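Local coordinates for N-alpha-acetyltransferase 30 (Saccharomyces cerevisiae, PDB 6YGB), which catalyses, as the catalytic subunit of the NatC complex, transfer of acetyl from acetyl-CoA to the N-terminal methionine of proteins beginning Met-Leu, Met-Ile or Met-Phe, at residues A[64-69]-A[81-86]; A[115-120]-A[152-157]. All coordinates share one frame; numbering follows the deposited sequence. Where two conformers were deposited one is given.

Contact 1 (A[64-69]-A[81-86]). With COA (coenzyme A), chain D.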
loop_
_atom_site.group_PDB
_atom_site.type_symbol
_atom_site.label_atom_id
_atom_site.label_comp_id
_atom_site.label_asym_id
_atom_site.label_seq_id
_atom_site.Cartn_x
_atom_site.Cartn_y
_atom_site.Cartn_z
ATOM N N CYS A 64 -22.492 11.481 17.319
ATOM C CA CYS A 64 -21.339 11.767 18.165
ATOM C C CYS A 64 -20.073 11.893 17.320
ATOM O O CYS A 64 -19.991 11.391 16.196
ATOM C CB CYS A 64 -21.161 10.695 19.241
ATOM S SG CYS A 64 -20.751 9.109 18.559
ATOM N N ILE A 65 -19.091 12.605 17.868
ATOM C CA ILE A 65 -17.796 12.792 17.219
ATOM C C ILE A 65 -16.737 12.729 18.308
ATOM O O ILE A 65 -16.953 13.218 19.421
ATOM C CB ILE A 65 -17.731 14.114 16.420
ATOM C CG1 ILE A 65 -16.442 14.187 15.605
ATOM C CG2 ILE A 65 -17.875 15.323 17.344
ATOM C CD1 ILE A 65 -16.373 15.384 14.718
ATOM N N VAL A 66 -15.615 12.078 18.009
ATOM C CA VAL A 66 -14.562 11.842 18.995
ATOM C C VAL A 66 -13.228 12.289 18.413
ATOM O O VAL A 66 -12.832 11.818 17.343
ATOM C CB VAL A 66 -14.480 10.360 19.412
ATOM C CG1 VAL A 66 -13.427 10.175 20.474
ATOM C CG2 VAL A 66 -15.830 9.854 19.903
ATOM N N CYS A 67 -12.517 13.164 19.132
ATOM C CA CYS A 67 -11.293 13.769 18.616
ATOM C C CYS A 67 -10.159 13.755 19.635
ATOM O O CYS A 67 -10.364 13.559 20.834
ATOM C CB CYS A 67 -11.538 15.219 18.181
ATOM S SG CYS A 67 -12.896 15.416 17.028
ATOM N N LYS A 68 -8.950 13.991 19.124
ATOM C CA LYS A 68 -7.761 14.146 19.949
ATOM C C LYS A 68 -6.865 15.196 19.310
ATOM O O LYS A 68 -7.042 15.563 18.144
ATOM C CB LYS A 68 -6.983 12.835 20.097
ATOM C CG LYS A 68 -6.072 12.539 18.918
ATOM C CD LYS A 68 -5.402 11.190 19.065
ATOM C CE LYS A 68 -4.240 11.040 18.090
ATOM N NZ LYS A 68 -3.117 11.964 18.410
ATOM N N MET A 69 -5.888 15.667 20.083
ATOM C CA MET A 69 -4.896 16.599 19.567
ATOM C C MET A 69 -3.562 16.337 20.249
ATOM O O MET A 69 -3.507 16.119 21.462
ATOM C CB MET A 69 -5.327 18.055 19.772
ATOM C CG MET A 69 -5.608 18.451 21.201
ATOM S SD MET A 69 -6.225 20.140 21.264
ATOM C CE MET A 69 -4.734 21.056 20.900
ATOM N N ILE A 81 -9.577 13.595 14.044
ATOM C CA ILE A 81 -10.946 13.109 14.152
ATOM C C ILE A 81 -10.900 11.595 14.016
ATOM O O ILE A 81 -10.634 11.071 12.930
ATOM C CB ILE A 81 -11.855 13.740 13.092
ATOM C CG1 ILE A 81 -11.838 15.261 13.222
ATOM C CG2 ILE A 81 -13.282 13.233 13.240
ATOM C CD1 ILE A 81 -12.672 15.979 12.187
ATOM N N GLY A 82 -11.151 10.888 15.114
ATOM C CA GLY A 82 -11.064 9.442 15.117
ATOM C C GLY A 82 -12.382 8.728 14.899
ATOM O O GLY A 82 -12.412 7.638 14.318
ATOM N N MET A 83 -13.482 9.327 15.351
ATOM C CA MET A 83 -14.782 8.671 15.315
ATOM C C MET A 83 -15.875 9.671 14.967
ATOM O O MET A 83 -15.906 10.781 15.507
ATOM C CB MET A 83 -15.084 8.002 16.662
ATOM C CG MET A 83 -14.306 6.719 16.901
ATOM S SD MET A 83 -14.327 6.159 18.618
ATOM C CE MET A 83 -12.807 6.878 19.212
ATOM N N LEU A 84 -16.769 9.268 14.064
ATOM C CA LEU A 84 -17.927 10.077 13.693
ATOM C C LEU A 84 -19.075 9.134 13.371
ATOM O O LEU A 84 -18.941 8.274 12.495
ATOM C CB LEU A 84 -17.621 10.973 12.495
ATOM C CG LEU A 84 -18.808 11.765 11.938
ATOM C CD1 LEU A 84 -19.364 12.710 12.994
ATOM C CD2 LEU A 84 -18.406 12.530 10.681
ATOM N N ALA A 85 -20.199 9.291 14.068
ATOM C CA ALA A 85 -21.346 8.428 13.827
ATOM C C ALA A 85 -22.638 9.213 14.001
ATOM O O ALA A 85 -22.762 10.027 14.919
ATOM C CB ALA A 85 -21.340 7.214 14.764
ATOM N N VAL A 86 -23.599 8.955 13.119
ATOM C CA VAL A 86 -24.942 9.513 13.217
ATOM C C VAL A 86 -25.926 8.365 13.059
ATOM O O VAL A 86 -25.756 7.520 12.175
ATOM C CB VAL A 86 -25.196 10.607 12.159
ATOM C CG1 VAL A 86 -26.684 10.900 12.026
ATOM C CG2 VAL A 86 -24.448 11.878 12.524
HETATM N N1A COA D . -23.655 11.231 -0.431
HETATM C C2A COA D . -22.758 12.214 -0.696
HETATM N N3A COA D . -22.489 13.169 0.248
HETATM C C4A COA D . -23.111 13.144 1.434
HETATM C C5A COA D . -24.000 12.174 1.698
HETATM C C6A COA D . -24.266 11.206 0.739
HETATM N N6A COA D . -25.090 9.993 0.500
HETATM N N7A COA D . -24.485 12.355 2.942
HETATM C C8A COA D . -23.902 13.441 3.464
HETATM N N9A COA D . -23.069 13.914 2.534
HETATM C C1B COA D . -22.221 14.916 2.407
HETATM C C2B COA D . -22.803 16.025 1.525
HETATM O O2B COA D . -21.729 16.946 1.146
HETATM C C3B COA D . -23.647 16.633 2.357
HETATM O O3B COA D . -24.047 17.918 1.829
HETATM P P3B COA D . -25.201 17.992 0.672
HETATM O O7A COA D . -26.553 18.226 1.320
HETATM O O8A COA D . -24.893 19.132 -0.268
HETATM O O9A COA D . -25.263 16.709 -0.122
HETATM C C4B COA D . -22.757 16.761 3.727
HETATM O O4B COA D . -22.061 15.647 3.803
HETATM C C5B COA D . -23.631 16.919 4.963
HETATM O O5B COA D . -24.142 15.625 5.352
HETATM P P1A COA D . -24.816 15.378 6.899
HETATM O O1A COA D . -26.337 15.403 6.790
HETATM O O2A COA D . -24.344 16.451 7.834
HETATM O O3A COA D . -24.324 13.909 7.489
HETATM P P2A COA D . -25.266 12.778 8.258
HETATM O O4A COA D . -25.634 13.244 9.657
HETATM O O5A COA D . -26.523 12.534 7.463
HETATM O O6A COA D . -24.357 11.384 8.328
HETATM C CBP COA D . -22.165 10.293 7.948
HETATM C CCP COA D . -23.238 11.347 7.491
HETATM C CDP COA D . -21.033 10.231 6.844
HETATM C CEP COA D . -21.521 10.726 9.301
HETATM C CAP COA D . -22.835 8.904 8.109
HETATM O OAP COA D . -22.847 8.252 6.908
HETATM C C9P COA D . -22.075 8.066 9.138
HETATM O O9P COA D . -22.576 7.840 10.196
HETATM N N8P COA D . -20.746 7.546 8.833
HETATM C C7P COA D . -20.030 6.743 9.832
HETATM C C6P COA D . -18.704 6.207 9.254
HETATM C C5P COA D . -17.912 7.324 8.619
HETATM O O5P COA D . -18.147 7.640 7.509
HETATM N N4P COA D . -16.840 8.013 9.371
HETATM C C3P COA D . -16.060 9.122 8.726
HETATM C C2P COA D . -14.530 8.906 8.902
HETATM S S1P COA D . -13.868 9.918 10.286
#
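Met83 lies alongside Val66, the two side chains pointing the same way: its CB rests 3.7 Å from Val66 CB, and a bend at chi3 (-95°) brings CE back to 3.6 Å from Val66 CG1. Phe39 of helix 33-42 and Ile23 of helix 13-26 pack on this pair, and Cys64 and Ala85 share its face of the sheet. On the other face, against helix 95-109, Ile65 reaches Ile81 CG2 with CD1 and receives Leu84 CD1 at its CB, while Cys67 SG sits 4.0 Å from Ile81 CG1. Strands 61-72 and 76-86 form an antiparallel hairpin at the centre of the GNAT fold, and a classic beta bulge interrupts their pairing: Gly82 and Met83 both stand opposite Val66. Val66 O therefore takes two N-H groups: Gly82 N at 2.9 Å, nearly along the C=O axis, and Met83 N at a longer 3.3 Å, in the carbonyl plane on a lone pair. Beyond the bulge, Cys64 and Ala85 exchange a regular pair of backbone bonds. On the edge of the strand away from 64-69, Val86 N donates to O9P of coenzyme A at 3.3 Å, a strand-like bond to the pantetheine arm. Leu84 touches the same arm, CG lying 3.9 Å from its methyl carbon CEP, and Leu84 O approaches C7P.

Contact 2 (A[115-120]-A[152-157])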
loop_
_atom_site.group_PDB
_atom_site.type_symbol
_atom_site.label_atom_id
_atom_site.label_comp_id
_atom_site.label_asym_id
_atom_site.label_seq_id
_atom_site.Cartn_x
_atom_site.Cartn_y
_atom_site.Cartn_z
ATOM N N ILE A 115 -6.027 19.816 11.010
ATOM C CA ILE A 115 -6.898 18.708 11.384
ATOM C C ILE A 115 -6.641 17.557 10.427
ATOM O O ILE A 115 -6.542 17.764 9.214
ATOM C CB ILE A 115 -8.385 19.107 11.350
ATOM C CG1 ILE A 115 -8.605 20.427 12.087
ATOM C CG2 ILE A 115 -9.232 18.009 11.975
ATOM C CD1 ILE A 115 -8.359 20.338 13.571
ATOM N N MET A 116 -6.559 16.343 10.965
ATOM C CA MET A 116 -6.242 15.176 10.157
ATOM C C MET A 116 -7.247 14.062 10.407
ATOM O O MET A 116 -7.673 13.837 11.544
ATOM C CB MET A 116 -4.829 14.673 10.453
ATOM C CG MET A 116 -4.282 13.694 9.428
ATOM S SD MET A 116 -4.691 11.971 9.766
ATOM C CE MET A 116 -3.687 11.674 11.217
ATOM N N LEU A 117 -7.611 13.358 9.338
ATOM C CA LEU A 117 -8.464 12.188 9.462
ATOM C C LEU A 117 -8.146 11.235 8.321
ATOM O O LEU A 117 -7.571 11.622 7.302
ATOM C CB LEU A 117 -9.953 12.565 9.460
ATOM C CG LEU A 117 -10.537 13.176 8.181
ATOM C CD1 LEU A 117 -11.256 12.116 7.371
ATOM C CD2 LEU A 117 -11.471 14.339 8.500
ATOM N N GLU A 118 -8.515 9.975 8.513
ATOM C CA GLU A 118 -8.465 8.989 7.448
ATOM C C GLU A 118 -9.882 8.529 7.155
ATOM O O GLU A 118 -10.737 8.504 8.045
ATOM C CB GLU A 118 -7.601 7.783 7.812
ATOM C CG GLU A 118 -6.224 8.130 8.326
ATOM C CD GLU A 118 -6.156 8.082 9.836
ATOM O OE1 GLU A 118 -7.162 7.680 10.453
ATOM O OE2 GLU A 118 -5.107 8.439 10.407
ATOM N N THR A 119 -10.124 8.172 5.900
ATOM C CA THR A 119 -11.430 7.662 5.514
ATOM C C THR A 119 -11.270 6.788 4.280
ATOM O O THR A 119 -10.240 6.825 3.600
ATOM C CB THR A 119 -12.421 8.800 5.255
ATOM O OG1 THR A 119 -13.693 8.249 4.902
ATOM C CG2 THR A 119 -11.932 9.683 4.132
ATOM N N GLU A 120 -12.303 5.995 4.011
ATOM C CA GLU A 120 -12.276 5.110 2.857
ATOM C C GLU A 120 -12.359 5.914 1.567
ATOM O O GLU A 120 -13.033 6.945 1.501
ATOM C CB GLU A 120 -13.429 4.112 2.925
ATOM C CG GLU A 120 -13.557 3.362 4.244
ATOM C CD GLU A 120 -14.518 4.033 5.213
ATOM O OE1 GLU A 120 -14.545 5.279 5.268
ATOM O OE2 GLU A 120 -15.255 3.314 5.915
ATOM N N PHE A 152 -7.949 7.477 2.074
ATOM C CA PHE A 152 -7.394 8.798 1.843
ATOM C C PHE A 152 -7.067 9.410 3.192
ATOM O O PHE A 152 -7.811 9.230 4.162
ATOM C CB PHE A 152 -8.367 9.713 1.097
ATOM C CG PHE A 152 -8.426 9.474 -0.378
ATOM C CD1 PHE A 152 -7.268 9.297 -1.116
ATOM C CD2 PHE A 152 -9.646 9.435 -1.031
ATOM C CE1 PHE A 152 -7.324 9.081 -2.478
ATOM C CE2 PHE A 152 -9.709 9.220 -2.396
ATOM C CZ PHE A 152 -8.549 9.040 -3.119
ATOM N N LYS A 153 -5.948 10.112 3.251
ATOM C CA LYS A 153 -5.590 10.923 4.401
ATOM C C LYS A 153 -5.969 12.358 4.066
ATOM O O LYS A 153 -5.497 12.906 3.062
ATOM C CB LYS A 153 -4.100 10.799 4.707
ATOM C CG LYS A 153 -3.630 11.489 5.980
ATOM C CD LYS A 153 -2.153 11.208 6.212
ATOM C CE LYS A 153 -1.714 11.642 7.594
ATOM N NZ LYS A 153 -0.367 11.110 7.929
ATOM N N LEU A 154 -6.839 12.947 4.879
ATOM C CA LEU A 154 -7.360 14.288 4.652
ATOM C C LEU A 154 -6.804 15.240 5.702
ATOM O O LEU A 154 -6.810 14.921 6.898
ATOM C CB LEU A 154 -8.892 14.292 4.697
ATOM C CG LEU A 154 -9.604 13.328 3.748
ATOM C CD1 LEU A 154 -11.126 13.437 3.855
ATOM C CD2 LEU A 154 -9.150 13.576 2.328
ATOM N N ILE A 155 -6.340 16.409 5.259
ATOM C CA ILE A 155 -5.793 17.421 6.153
ATOM C C ILE A 155 -6.427 18.765 5.832
ATOM O O ILE A 155 -6.579 19.126 4.662
ATOM C CB ILE A 155 -4.257 17.488 6.064
ATOM C CG1 ILE A 155 -3.658 16.269 6.759
ATOM C CG2 ILE A 155 -3.721 18.757 6.723
ATOM C CD1 ILE A 155 -2.423 15.744 6.100
ATOM N N LEU A 156 -6.817 19.487 6.868
ATOM C CA LEU A 156 -7.371 20.832 6.737
ATOM C C LEU A 156 -6.454 21.794 7.471
ATOM O O LEU A 156 -6.379 21.748 8.714
ATOM C CB LEU A 156 -8.785 20.907 7.311
ATOM C CG LEU A 156 -9.387 22.302 7.489
ATOM C CD1 LEU A 156 -9.874 22.884 6.164
ATOM C CD2 LEU A 156 -10.507 22.289 8.528
ATOM N N PRO A 157 -5.741 22.677 6.775
ATOM C CA PRO A 157 -4.817 23.581 7.469
ATOM C C PRO A 157 -5.567 24.746 8.101
ATOM O O PRO A 157 -6.386 25.401 7.454
ATOM C CB PRO A 157 -3.883 24.054 6.350
ATOM C CG PRO A 157 -4.735 24.008 5.141
ATOM C CD PRO A 157 -5.700 22.861 5.313
#
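Met116 and Lys153 overlap across the strands, the sulfur SD lying 3.7 Å from Lys153 CE. The methionine chain folds at chi2 (-88°) and chi3 (-70°), whereas the lysine runs extended beyond CG, its aliphatic length passing the thioether. Met116 CG also meets Ile155 CG1 at 3.8 Å. Apolar contacts on the other face centre on Leu154, whose CD1 meets both Leu117 CD1 and Thr119 CG2, each at 3.8 Å. Leu117 holds CG between its backbone N and carbonyl carbon (chi1 65°), which brings the branch in against Leu154. Leu127 of helix 124-131 packs on Leu154 and Thr119. The backbone bonds form an unbroken antiparallel ladder: Ile115 with Leu156, Leu117 with Leu154 and Thr119 with Phe152 are hydrogen-bonded pairs, each joined by two bonds, and the Leu154 N to Leu117 O bond is nearly straight. Strand 114-120, which runs parallel to strand 76-86 on its other side, is thereby joined to the C-terminal strand 151-157 in the GNAT sheet. Between the ladder rungs, CA-H groups face carbonyls, as with Ile155 CA 3.2 Å from Ile115 O. Among polar side chains, Thr119 OG1 donates to Glu120 OE1 at 3.1 Å, and Asn123, itself bonded to coenzyme A, holds the same carboxylate oxygen. Glu118 OE1 bonds to Tyr80 OH, and the Glu118 carboxylate makes no salt bridge with Lys153, OE2 lying 6.0 Å from NZ. Toward the C-terminal end of 152-157, Ile155, Leu156 and Pro157 pack on the chain of N-alpha-acetyltransferase 35, as Phe152 does at the other end.

Both contacts belong to one sheet and meet where strands 76-86 and 114-120 run parallel: Ile81 N lies 3.2 Å from Met116 O, a probable hydrogen bond, and Ile81 CG1 packs on Ile115 CG2. Contact 1 sits at the centre of the chain, with helices on both faces and almost wholly apolar side chains; contact 2, about 12 Å away between centres, is also largely buried but includes the partly exposed, charged Glu118 and Lys153 and reaches another subunit. The hairpin's ladder is bulged, the 115-120/152-157 ladder regular. Coenzyme A touches both, bonded to backbone at 81-86 and close to Glu118 and Thr119 in 115-120.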